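Local coordinates for DUF3224 domain-containing protein (Shewanella oneidensis, PDB 2OOJ) that is of unknown function but belongs to the DUF3224 family and packs in the crystal as a two-fold symmetric pair of beta-rich chains, at the interface of chains A and B. Coordinates in Å, arbitrary orientation; residue numbers count along the deposited sequence, not the author numbering. Chains: chain A/B, Hypothetical protein.

Contact 1: the interface of chains A and B. Residues chain A 99, 102-103; chain B 61, 88-90.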
loop_
_atom_site.group_PDB
_atom_site.type_symbol
_atom_site.label_atom_id
_atom_site.label_comp_id
_atom_site.label_asym_id
_atom_site.label_seq_id
_atom_site.Cartn_x
_atom_site.Cartn_y
_atom_site.Cartn_z
ATOM N N GLU A 99 0.448 8.803 -4.347
ATOM C CA GLU A 99 0.612 8.926 -5.772
ATOM C C GLU A 99 -0.705 8.689 -6.481
ATOM O O GLU A 99 -1.503 7.839 -6.057
ATOM C CB GLU A 99 1.633 7.847 -6.215
ATOM C CG GLU A 99 2.237 8.051 -7.535
ATOM C CD GLU A 99 3.110 6.861 -7.963
ATOM O OE1 GLU A 99 3.781 6.257 -7.089
ATOM O OE2 GLU A 99 3.080 6.530 -9.168
ATOM N N PRO A 102 -1.636 5.693 -12.196
ATOM C CA PRO A 102 -1.587 5.978 -13.626
ATOM C C PRO A 102 -2.850 5.599 -14.339
ATOM O O PRO A 102 -3.374 4.490 -14.113
ATOM C CB PRO A 102 -0.456 5.073 -14.139
ATOM C CG PRO A 102 0.446 4.886 -12.941
ATOM C CD PRO A 102 -0.477 4.887 -11.756
ATOM N N HIS A 103 -3.347 6.533 -15.149
ATOM C CA HIS A 103 -4.583 6.373 -15.945
ATOM C C HIS A 103 -5.847 6.177 -15.144
ATOM O O HIS A 103 -6.859 5.747 -15.687
ATOM C CB HIS A 103 -4.420 5.249 -16.951
ATOM C CG HIS A 103 -3.354 5.543 -17.935
ATOM N ND1 HIS A 103 -2.176 4.840 -17.986
ATOM C CD2 HIS A 103 -3.237 6.545 -18.837
ATOM C CE1 HIS A 103 -1.387 5.375 -18.897
ATOM N NE2 HIS A 103 -2.010 6.406 -19.435
ATOM N N SER B 61 -2.445 -0.659 -16.739
ATOM C CA SER B 61 -2.308 0.424 -15.736
ATOM C C SER B 61 -3.180 0.104 -14.535
ATOM O O SER B 61 -4.393 -0.034 -14.652
ATOM C CB SER B 61 -2.662 1.800 -16.328
ATOM O OG SER B 61 -1.632 2.242 -17.188
ATOM N N ILE B 88 2.746 -0.173 -8.521
ATOM C CA ILE B 88 2.178 0.673 -9.563
ATOM C C ILE B 88 2.592 0.104 -10.922
ATOM O O ILE B 88 3.774 -0.002 -11.225
ATOM C CB ILE B 88 2.699 2.122 -9.461
ATOM C CG1 ILE B 88 2.210 2.792 -8.186
ATOM C CG2 ILE B 88 2.183 2.981 -10.631
ATOM C CD1 ILE B 88 0.754 3.239 -8.240
HETATM N N MSE B 89 1.609 -0.249 -11.741
HETATM C CA MSE B 89 1.837 -0.809 -13.050
HETATM C C MSE B 89 1.463 0.218 -14.127
HETATM O O MSE B 89 0.409 0.872 -14.058
HETATM C CB MSE B 89 0.969 -2.048 -13.204
HETATM C CG MSE B 89 1.325 -2.891 -14.372
HETATM SE SE MSE B 89 0.001 -4.244 -14.574
HETATM C CE MSE B 89 0.040 -5.121 -12.702
ATOM N N THR B 90 2.342 0.398 -15.101
ATOM C CA THR B 90 2.004 1.172 -16.278
ATOM C C THR B 90 2.502 0.363 -17.467
ATOM O O THR B 90 3.574 -0.213 -17.384
ATOM C CB THR B 90 2.692 2.524 -16.279
ATOM O OG1 THR B 90 2.798 3.009 -14.934
ATOM C CG2 THR B 90 1.907 3.499 -17.090
#
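A:His103 and B:Ser61 are joined by a hydrogen bond across the interface, the imidazole ND1 of A:His103 lying 2.8 Å from the hydroxyl OG of B:Ser61 with an angle of 152° at the hydrogen; either group could be the one that gives the hydrogen. The imidazole is swung toward the partner because its CG stands anti to the carbonyl carbon and beside the backbone N (chi1 -63°), and the methylenes of the two residues also touch, CB of A:His103 to CB of B:Ser61 at 3.9 Å. An alanine in place of A:His103 would probably leave the hydroxyl of B:Ser61 without this mate and open a gap beside the methyl CG2 of B:Thr90, which the ring edge at CE1 now approaches. One residue earlier, A:Pro102 crosses B:Ile88 obliquely, its CG-CD edge pressed on the branch methyl CG2, with CD of A:Pro102 3.5 Å from CG2 of B:Ile88. B:Thr90 crosses the same ring at about a right angle, with its hydroxyl OG1 3.6 Å from CG of A:Pro102 and its methyl CG2 turned to CB. Beside the proline, the extended A:Glu99 meets the end of B:Ile88 tip to tip, its carboxylate OE2 3.9 Å from CG2 of B:Ile88. The patch thus sets the end of strand 95-100 and the loop after it against the end of strand 77-90 and the loop residue B:Ser61, and probably helps to fix how the two chains sit together if the pair persists in solution.

Contact 2: the interface of chains A and B. Residues chain A 56, 61-63, 88, 90, 95; chain B 84, 99, 101-102.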
loop_
_atom_site.group_PDB
_atom_site.type_symbol
_atom_site.label_atom_id
_atom_site.label_comp_id
_atom_site.label_asym_id
_atom_site.label_seq_id
_atom_site.Cartn_x
_atom_site.Cartn_y
_atom_site.Cartn_z
ATOM N N THR A 56 3.850 -2.070 15.301
ATOM C CA THR A 56 4.837 -2.998 15.870
ATOM C C THR A 56 4.960 -2.726 17.364
ATOM O O THR A 56 4.339 -1.806 17.880
ATOM C CB THR A 56 6.240 -2.825 15.191
ATOM O OG1 THR A 56 6.883 -1.627 15.658
ATOM C CG2 THR A 56 6.112 -2.801 13.684
ATOM N N SER A 61 7.092 2.922 15.382
ATOM C CA SER A 61 7.382 2.076 14.244
ATOM C C SER A 61 6.082 1.401 13.778
ATOM O O SER A 61 5.467 0.642 14.515
ATOM C CB SER A 61 8.486 1.078 14.579
ATOM O OG SER A 61 9.780 1.652 14.367
ATOM N N ALA A 62 5.676 1.702 12.543
ATOM C CA ALA A 62 4.406 1.231 11.998
ATOM C C ALA A 62 4.384 1.380 10.484
ATOM O O ALA A 62 5.210 2.073 9.918
ATOM C CB ALA A 62 3.270 2.019 12.585
ATOM N N GLY A 63 3.459 0.691 9.820
ATOM C CA GLY A 63 3.285 0.875 8.384
ATOM C C GLY A 63 1.817 1.055 8.058
ATOM O O GLY A 63 0.948 0.512 8.742
ATOM N N ILE A 88 5.756 4.448 5.998
ATOM C CA ILE A 88 6.516 3.728 7.008
ATOM C C ILE A 88 7.002 4.769 7.997
ATOM O O ILE A 88 7.690 5.705 7.602
ATOM C CB ILE A 88 7.769 3.016 6.431
ATOM C CG1 ILE A 88 7.391 1.876 5.458
ATOM C CG2 ILE A 88 8.660 2.454 7.617
ATOM C CD1 ILE A 88 6.793 0.696 6.143
ATOM N N THR A 90 9.310 5.041 11.266
ATOM C CA THR A 90 10.304 4.335 12.107
ATOM C C THR A 90 10.976 5.373 12.961
ATOM O O THR A 90 11.820 6.108 12.471
ATOM C CB THR A 90 11.367 3.583 11.308
ATOM O OG1 THR A 90 10.762 2.950 10.162
ATOM C CG2 THR A 90 12.036 2.521 12.215
ATOM N N ARG A 95 8.172 8.150 6.337
ATOM C CA ARG A 95 8.334 8.147 4.884
ATOM C C ARG A 95 6.913 7.981 4.359
ATOM O O ARG A 95 6.288 6.995 4.712
ATOM C CB ARG A 95 9.062 6.889 4.433
ATOM C CG ARG A 95 10.522 6.948 4.198
ATOM C CD ARG A 95 10.918 5.700 3.417
ATOM N NE ARG A 95 11.141 4.539 4.280
ATOM C CZ ARG A 95 10.975 3.270 3.906
ATOM N NH1 ARG A 95 10.531 2.965 2.684
ATOM N NH2 ARG A 95 11.230 2.301 4.769
ATOM N N GLN B 84 5.008 -5.346 3.492
ATOM C CA GLN B 84 4.185 -4.226 3.032
ATOM C C GLN B 84 4.503 -3.954 1.612
ATOM O O GLN B 84 5.686 -3.800 1.271
ATOM C CB GLN B 84 4.443 -2.987 3.892
ATOM C CG GLN B 84 3.460 -1.800 3.586
ATOM C CD GLN B 84 3.538 -0.720 4.641
ATOM O OE1 GLN B 84 3.255 -0.969 5.814
ATOM N NE2 GLN B 84 3.875 0.496 4.229
ATOM N N GLU B 99 8.727 -4.408 1.266
ATOM C CA GLU B 99 9.720 -4.364 2.357
ATOM C C GLU B 99 9.164 -4.959 3.633
ATOM O O GLU B 99 7.957 -4.990 3.854
ATOM C CB GLU B 99 10.221 -2.944 2.581
ATOM C CG GLU B 99 9.327 -2.045 3.326
ATOM C CD GLU B 99 9.974 -0.697 3.606
ATOM O OE1 GLU B 99 10.052 0.100 2.670
ATOM O OE2 GLU B 99 10.383 -0.431 4.760
ATOM N N VAL B 101 8.366 -4.439 7.374
ATOM C CA VAL B 101 8.049 -3.280 8.158
ATOM C C VAL B 101 9.039 -3.300 9.310
ATOM O O VAL B 101 9.107 -4.293 10.038
ATOM C CB VAL B 101 6.610 -3.273 8.667
ATOM C CG1 VAL B 101 6.333 -2.047 9.527
ATOM C CG2 VAL B 101 5.622 -3.259 7.459
ATOM N N PRO B 102 9.773 -2.206 9.481
ATOM C CA PRO B 102 10.783 -2.114 10.571
ATOM C C PRO B 102 10.234 -2.428 11.928
ATOM O O PRO B 102 9.205 -1.888 12.313
ATOM C CB PRO B 102 11.247 -0.667 10.491
ATOM C CG PRO B 102 11.063 -0.330 9.017
ATOM C CD PRO B 102 9.762 -0.971 8.669
#
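This is a mixed polar and apolar patch of the two-fold symmetric interface of the deposited pair of DUF3224-family chains, joining them through a charged pair beside a proline-centred apolar contact, and it may or may not persist in solution. A:Arg95 meets B:Glu99 end-on, its two terminal nitrogens each taking one carboxylate oxygen. NH1 of A:Arg95 donates to OE1 of B:Glu99 at 2.9 Å, and NH2 of A:Arg95 donates to OE2 of B:Glu99, also at 2.9 Å, forming the salt bridge. Both oxygens use their syn lone pairs, and the guanidinium and carboxylate planes are only 21° apart, a nearly flat two-bond grip that should resist rotation of either group. B:Glu99 reaches it by placing CG between the backbone N and the carbonyl carbon (chi1 78°) and then extending. A:Ile88 lies against one face of the guanidinium through CB, 3.8 Å above the plane and toward its rim, while its CG1 approaches the carboxylate OE2 of B:Glu99 at 3.8 Å. The end methyl CD1 of the isoleucine slides past the amide of B:Gln84, 3.5 Å from NE2, and its other branch, CG2, packs on ring atom CD of B:Pro102 at 3.7 Å. A:Thr90 crosses that proline ring at about a right angle, its methyl CG2 3.7 Å from CB of B:Pro102. Farther along, B:Val101 turns CG1 toward the backbone of A:Ala62 and A:Gly63, and the carbonyl O of B:Pro102 faces the methyl of A:Thr56, whose hydroxyl OG1 donates to the carbonyl O of A:Ser61.

The C-alpha centres of contacts 1 and 2 lie about 23 Å apart, and the two are largely symmetry-related: residues 61, 88, 90, 99 and 102 occur in both, with the chains exchanged. Each chain therefore offers the same proline-bearing loop after strand 95-100 and receives its partner's on the end of the strand that begins at residue 77. The glutamate differs between the copies, with CG anti to the backbone N in contact 1 but between the backbone N and the carbonyl carbon in contact 2, where it pairs with A:Arg95. The repeated proline packing suggests a shared anchor, while the glutamate beside it takes different rotamers.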